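Local coordinates for protein rRNA N-glycosidase (Bougainvillea spectabilis, PDB 3CTK) that belongs to the plant ribosome-inactivating proteins, a family of mixed alpha-beta fold named for shutting down ribosomes, at residues K126-G131 against I152-L157; G199-A204 against P239-L244. One frame throughout, in Å; residues are numbered along the deposited sequence.

Contact 1: residues K126-G131 against I152-L157; sequences KDLELG and IAKFFL
In the largely helical part of this ribosome-inactivating protein fold, the loop joining helix 114-121 to helix 132-142 lies along helix 149-168, and Leu128 is the residue that plugs it in. The backbones stay well apart, with Leu128 CA 8.2 Å from Lys154 CA, and the gap is bridged by side chains. Leu128 carries CG anti to its own backbone N (chi1 -174°), a torsion that helps turn CD2 toward the helix backbone. Leu128 CD2 sits 3.6 Å from Leu157 CB, the two leucines crossing at a slant. Leu157 CD1 is 4.0 Å from Leu128 CD2, which also rests 4.0 Å from the carbonyl Lys154 O. Leu128 CD1 lies off to the side, where the end of the bent Lys154 chain comes up beside it, NZ at 4.2 Å. Farther along, Leu130 CD2 is 4.5 Å from Leu157 O, a carbonyl that accepts a hydrogen bond from Gln161 NE2. Leu117 and Ala121 of helix 114-121 also pack on Leu157, while Ile158 meets both loop leucines. With no polar bond between the two segments, the loop is held here chiefly by burial of Leu128, with Leu130 a marginal second contact.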
loop_
_atom_site.group_PDB
_atom_site.type_symbol
_atom_site.label_atom_id
_atom_site.label_comp_id
_atom_site.label_asym_id
_atom_site.label_seq_id
_atom_site.Cartn_x
_atom_site.Cartn_y
_atom_site.Cartn_z
ATOM N N LYS A 126 0.826 13.657 -7.128
ATOM C CA LYS A 126 1.271 14.903 -6.514
ATOM C C LYS A 126 0.139 15.887 -6.226
ATOM O O LYS A 126 0.291 16.771 -5.381
ATOM C CB LYS A 126 2.324 15.582 -7.393
ATOM C CG LYS A 126 1.776 16.175 -8.680
ATOM C CD LYS A 126 2.871 16.873 -9.469
ATOM C CE LYS A 126 2.310 17.538 -10.714
ATOM N NZ LYS A 126 1.687 16.553 -11.639
ATOM N N ASP A 127 -0.990 15.732 -6.916
ATOM C CA ASP A 127 -2.133 16.629 -6.730
ATOM C C ASP A 127 -3.295 16.044 -5.933
ATOM O O ASP A 127 -4.273 16.743 -5.661
ATOM C CB ASP A 127 -2.667 17.097 -8.090
ATOM C CG ASP A 127 -1.611 17.783 -8.925
ATOM O OD1 ASP A 127 -0.901 18.647 -8.375
ATOM O OD2 ASP A 127 -1.495 17.466 -10.129
ATOM N N LEU A 128 -3.200 14.773 -5.559
ATOM C CA LEU A 128 -4.273 14.129 -4.807
ATOM C C LEU A 128 -4.004 14.131 -3.305
ATOM O O LEU A 128 -3.022 13.553 -2.839
ATOM C CB LEU A 128 -4.466 12.689 -5.295
ATOM C CG LEU A 128 -5.654 11.928 -4.703
ATOM C CD1 LEU A 128 -6.951 12.632 -5.082
ATOM C CD2 LEU A 128 -5.661 10.497 -5.226
ATOM N N GLU A 129 -4.890 14.772 -2.549
ATOM C CA GLU A 129 -4.736 14.862 -1.102
ATOM C C GLU A 129 -4.927 13.527 -0.398
ATOM O O GLU A 129 -5.841 12.768 -0.716
ATOM C CB GLU A 129 -5.725 15.873 -0.531
ATOM C CG GLU A 129 -5.703 17.213 -1.234
ATOM C CD GLU A 129 -6.713 18.180 -0.657
ATOM O OE1 GLU A 129 -6.388 18.847 0.349
ATOM O OE2 GLU A 129 -7.835 18.261 -1.203
ATOM N N LEU A 130 -4.052 13.258 0.562
ATOM C CA LEU A 130 -4.097 12.033 1.348
ATOM C C LEU A 130 -4.491 12.402 2.776
ATOM O O LEU A 130 -4.370 13.559 3.183
ATOM C CB LEU A 130 -2.724 11.360 1.349
ATOM C CG LEU A 130 -2.138 11.019 -0.023
ATOM C CD1 LEU A 130 -0.718 10.485 0.146
ATOM C CD2 LEU A 130 -3.018 9.992 -0.718
ATOM N N GLY A 131 -4.948 11.415 3.535
ATOM C CA GLY A 131 -5.353 11.669 4.904
ATOM C C GLY A 131 -6.561 10.838 5.273
ATOM O O GLY A 131 -7.267 10.341 4.400
ATOM N N ILE A 152 -13.317 5.068 -8.280
ATOM C CA ILE A 152 -12.655 3.903 -7.711
ATOM C C ILE A 152 -11.137 4.036 -7.839
ATOM O O ILE A 152 -10.395 3.631 -6.942
ATOM C CB ILE A 152 -13.149 2.606 -8.388
ATOM C CG1 ILE A 152 -14.620 2.381 -8.027
ATOM C CG2 ILE A 152 -12.316 1.419 -7.928
ATOM C CD1 ILE A 152 -15.299 1.257 -8.806
ATOM N N ALA A 153 -10.672 4.607 -8.947
ATOM C CA ALA A 153 -9.236 4.786 -9.130
ATOM C C ALA A 153 -8.706 5.743 -8.060
ATOM O O ALA A 153 -7.602 5.561 -7.546
ATOM C CB ALA A 153 -8.935 5.335 -10.530
ATOM N N LYS A 154 -9.494 6.760 -7.719
ATOM C CA LYS A 154 -9.078 7.721 -6.698
ATOM C C LYS A 154 -8.946 7.015 -5.351
ATOM O O LYS A 154 -8.005 7.261 -4.601
ATOM C CB LYS A 154 -10.088 8.864 -6.593
ATOM C CG LYS A 154 -10.076 9.800 -7.797
ATOM C CD LYS A 154 -11.137 10.890 -7.699
ATOM C CE LYS A 154 -10.871 11.845 -6.546
ATOM N NZ LYS A 154 -10.933 11.181 -5.209
ATOM N N PHE A 155 -9.895 6.136 -5.047
ATOM C CA PHE A 155 -9.850 5.385 -3.797
ATOM C C PHE A 155 -8.564 4.554 -3.739
ATOM O O PHE A 155 -7.851 4.567 -2.733
ATOM C CB PHE A 155 -11.064 4.458 -3.690
ATOM C CG PHE A 155 -10.912 3.382 -2.654
ATOM C CD1 PHE A 155 -10.876 3.699 -1.298
ATOM C CD2 PHE A 155 -10.766 2.050 -3.036
ATOM C CE1 PHE A 155 -10.692 2.708 -0.340
ATOM C CE2 PHE A 155 -10.582 1.048 -2.080
ATOM C CZ PHE A 155 -10.544 1.377 -0.732
ATOM N N PHE A 156 -8.266 3.833 -4.817
ATOM C CA PHE A 156 -7.059 3.010 -4.842
ATOM C C PHE A 156 -5.802 3.848 -4.632
ATOM O O PHE A 156 -4.924 3.469 -3.865
ATOM C CB PHE A 156 -6.955 2.227 -6.158
ATOM C CG PHE A 156 -7.761 0.953 -6.174
ATOM C CD1 PHE A 156 -8.780 0.764 -7.102
ATOM C CD2 PHE A 156 -7.496 -0.061 -5.256
ATOM C CE1 PHE A 156 -9.522 -0.415 -7.119
ATOM C CE2 PHE A 156 -8.233 -1.244 -5.263
ATOM C CZ PHE A 156 -9.249 -1.422 -6.197
ATOM N N LEU A 157 -5.716 4.989 -5.306
ATOM C CA LEU A 157 -4.542 5.847 -5.161
ATOM C C LEU A 157 -4.333 6.262 -3.712
ATOM O O LEU A 157 -3.205 6.261 -3.213
ATOM C CB LEU A 157 -4.676 7.094 -6.047
ATOM C CG LEU A 157 -4.514 6.833 -7.548
ATOM C CD1 LEU A 157 -4.877 8.074 -8.351
ATOM C CD2 LEU A 157 -3.079 6.415 -7.823
#

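Contact 2: residues G199-A204 against P239-L244; sequences GDISDA and PDMGIL
Helix 198-208 meets the stretch after helix 234-237, a short 3-10 turn running into loop, the backbones coming closest at Ser202 and Leu244, whose CA atoms are 5.2 Å apart. That short spacing puts the small serine against the leucine backbone: Ser202 OG is 3.6 Å from Leu244 CA and 3.7 Å from Leu244 CB, and Leu244 CD2 comes to 3.9 Å from the same oxygen. These are van der Waals contacts. The hydroxyl's polar partners lie just beyond, at Trp198 O one turn back in the helix and at Lys245 N. With chi1 at -64°, OG lies beside the serine's own backbone N, on the side from which it can reach back to Trp198. One residue earlier on the helix, Ile201 offers its CG2 methyl to the tip of Met241, 3.8 Å from Met241 CE and 3.9 Å from Met241 SD. Met241 gets there with a chain folded at both chi2 (-51°) and chi3 (-69°). Trp198 NE1 bonds Ile243 O as well. This is the C-terminal part of the ribosome-inactivating protein fold, where the closing stretch of chain folds back on helix 198-208 and a buried serine hydroxyl in the helix's second turn joins the two through Trp198 O and Lys245 N.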
loop_
_atom_site.group_PDB
_atom_site.type_symbol
_atom_site.label_atom_id
_atom_site.label_comp_id
_atom_site.label_asym_id
_atom_site.label_seq_id
_atom_site.Cartn_x
_atom_site.Cartn_y
_atom_site.Cartn_z
ATOM N N GLY A 199 11.382 -1.630 -5.084
ATOM C CA GLY A 199 12.097 -2.794 -5.571
ATOM C C GLY A 199 13.598 -2.590 -5.658
ATOM O O GLY A 199 14.369 -3.429 -5.190
ATOM N N ASP A 200 14.017 -1.477 -6.256
ATOM C CA ASP A 200 15.438 -1.179 -6.399
ATOM C C ASP A 200 16.144 -0.952 -5.067
ATOM O O ASP A 200 17.283 -1.386 -4.883
ATOM C CB ASP A 200 15.642 0.041 -7.300
ATOM C CG ASP A 200 15.335 -0.254 -8.756
ATOM O OD1 ASP A 200 15.286 -1.449 -9.121
ATOM O OD2 ASP A 200 15.161 0.704 -9.537
ATOM N N ILE A 201 15.475 -0.267 -4.142
ATOM C CA ILE A 201 16.054 -0.008 -2.828
ATOM C C ILE A 201 16.243 -1.330 -2.089
ATOM O O ILE A 201 17.260 -1.544 -1.434
ATOM C CB ILE A 201 15.143 0.927 -1.981
ATOM C CG1 ILE A 201 15.147 2.336 -2.583
ATOM C CG2 ILE A 201 15.627 0.976 -0.536
ATOM C CD1 ILE A 201 14.151 3.287 -1.934
ATOM N N SER A 202 15.264 -2.220 -2.215
ATOM C CA SER A 202 15.322 -3.519 -1.551
ATOM C C SER A 202 16.449 -4.391 -2.102
ATOM O O SER A 202 17.176 -5.038 -1.341
ATOM C CB SER A 202 13.978 -4.244 -1.688
ATOM O OG SER A 202 12.945 -3.530 -1.018
ATOM N N ASP A 203 16.606 -4.406 -3.422
ATOM C CA ASP A 203 17.667 -5.205 -4.032
ATOM C C ASP A 203 19.041 -4.672 -3.631
ATOM O O ASP A 203 19.977 -5.443 -3.422
ATOM C CB ASP A 203 17.544 -5.206 -5.561
ATOM C CG ASP A 203 16.330 -5.979 -6.052
ATOM O OD1 ASP A 203 15.934 -6.963 -5.387
ATOM O OD2 ASP A 203 15.781 -5.614 -7.114
ATOM N N ALA A 204 19.159 -3.352 -3.526
ATOM C CA ALA A 204 20.423 -2.726 -3.143
ATOM C C ALA A 204 20.825 -3.135 -1.730
ATOM O O ALA A 204 21.993 -3.417 -1.458
ATOM C CB ALA A 204 20.299 -1.214 -3.226
ATOM N N PRO A 239 16.730 3.835 8.123
ATOM C CA PRO A 239 15.725 4.466 8.992
ATOM C C PRO A 239 14.382 4.751 8.312
ATOM O O PRO A 239 13.363 4.904 8.988
ATOM C CB PRO A 239 16.414 5.752 9.444
ATOM C CG PRO A 239 17.875 5.393 9.390
ATOM C CD PRO A 239 17.968 4.635 8.093
ATOM N N ASP A 240 14.382 4.840 6.985
ATOM C CA ASP A 240 13.148 5.111 6.248
ATOM C C ASP A 240 12.419 3.840 5.821
ATOM O O ASP A 240 11.299 3.907 5.311
ATOM C CB ASP A 240 13.437 5.942 4.992
ATOM C CG ASP A 240 13.985 7.318 5.307
ATOM O OD1 ASP A 240 13.507 7.949 6.274
ATOM O OD2 ASP A 240 14.884 7.777 4.574
ATOM N N MET A 241 13.042 2.684 6.033
ATOM C CA MET A 241 12.448 1.412 5.615
ATOM C C MET A 241 11.570 0.699 6.638
ATOM O O MET A 241 11.920 0.600 7.817
ATOM C CB MET A 241 13.545 0.446 5.170
ATOM C CG MET A 241 14.444 0.973 4.067
ATOM S SD MET A 241 13.535 1.617 2.642
ATOM C CE MET A 241 12.829 0.123 1.945
ATOM N N GLY A 242 10.433 0.192 6.163
ATOM C CA GLY A 242 9.509 -0.540 7.015
ATOM C C GLY A 242 9.638 -2.036 6.767
ATOM O O GLY A 242 9.704 -2.834 7.704
ATOM N N ILE A 243 9.652 -2.418 5.496
ATOM C CA ILE A 243 9.810 -3.822 5.108
ATOM C C ILE A 243 10.332 -3.853 3.673
ATOM O O ILE A 243 9.902 -3.059 2.830
ATOM C CB ILE A 243 8.475 -4.620 5.207
ATOM C CG1 ILE A 243 8.720 -6.082 4.821
ATOM C CG2 ILE A 243 7.419 -4.010 4.299
ATOM C CD1 ILE A 243 7.555 -7.016 5.140
ATOM N N LEU A 244 11.277 -4.755 3.414
ATOM C CA LEU A 244 11.886 -4.883 2.092
ATOM C C LEU A 244 11.241 -5.948 1.222
ATOM O O LEU A 244 10.605 -6.882 1.715
ATOM C CB LEU A 244 13.375 -5.224 2.216
ATOM C CG LEU A 244 14.268 -4.329 3.081
ATOM C CD1 LEU A 244 15.707 -4.815 2.985
ATOM C CD2 LEU A 244 14.163 -2.888 2.627
#

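Following the chain from the N terminus, the six-stranded sheet, with helices 14-25 and 92-97 set among its strands, and then helix 114-121 come before contact 1. It closes a local loop of 20 residues, mostly helix 132-142 and the start of helix 149-168, and ties the loop between helices 114-121 and 132-142 to helix 149-168. After helices 170-180 and 189-196, contact 2 opens on helix 198-208. It closes only after the hairpin of 214-222 and 228-233 and helix 234-237, bringing the C-terminal tail back to helix 198-208. The two loops run in series, neither nested nor crossed. The centres of contact 1 and contact 2 are about 23 Å apart, on opposite sides of the chain's centre.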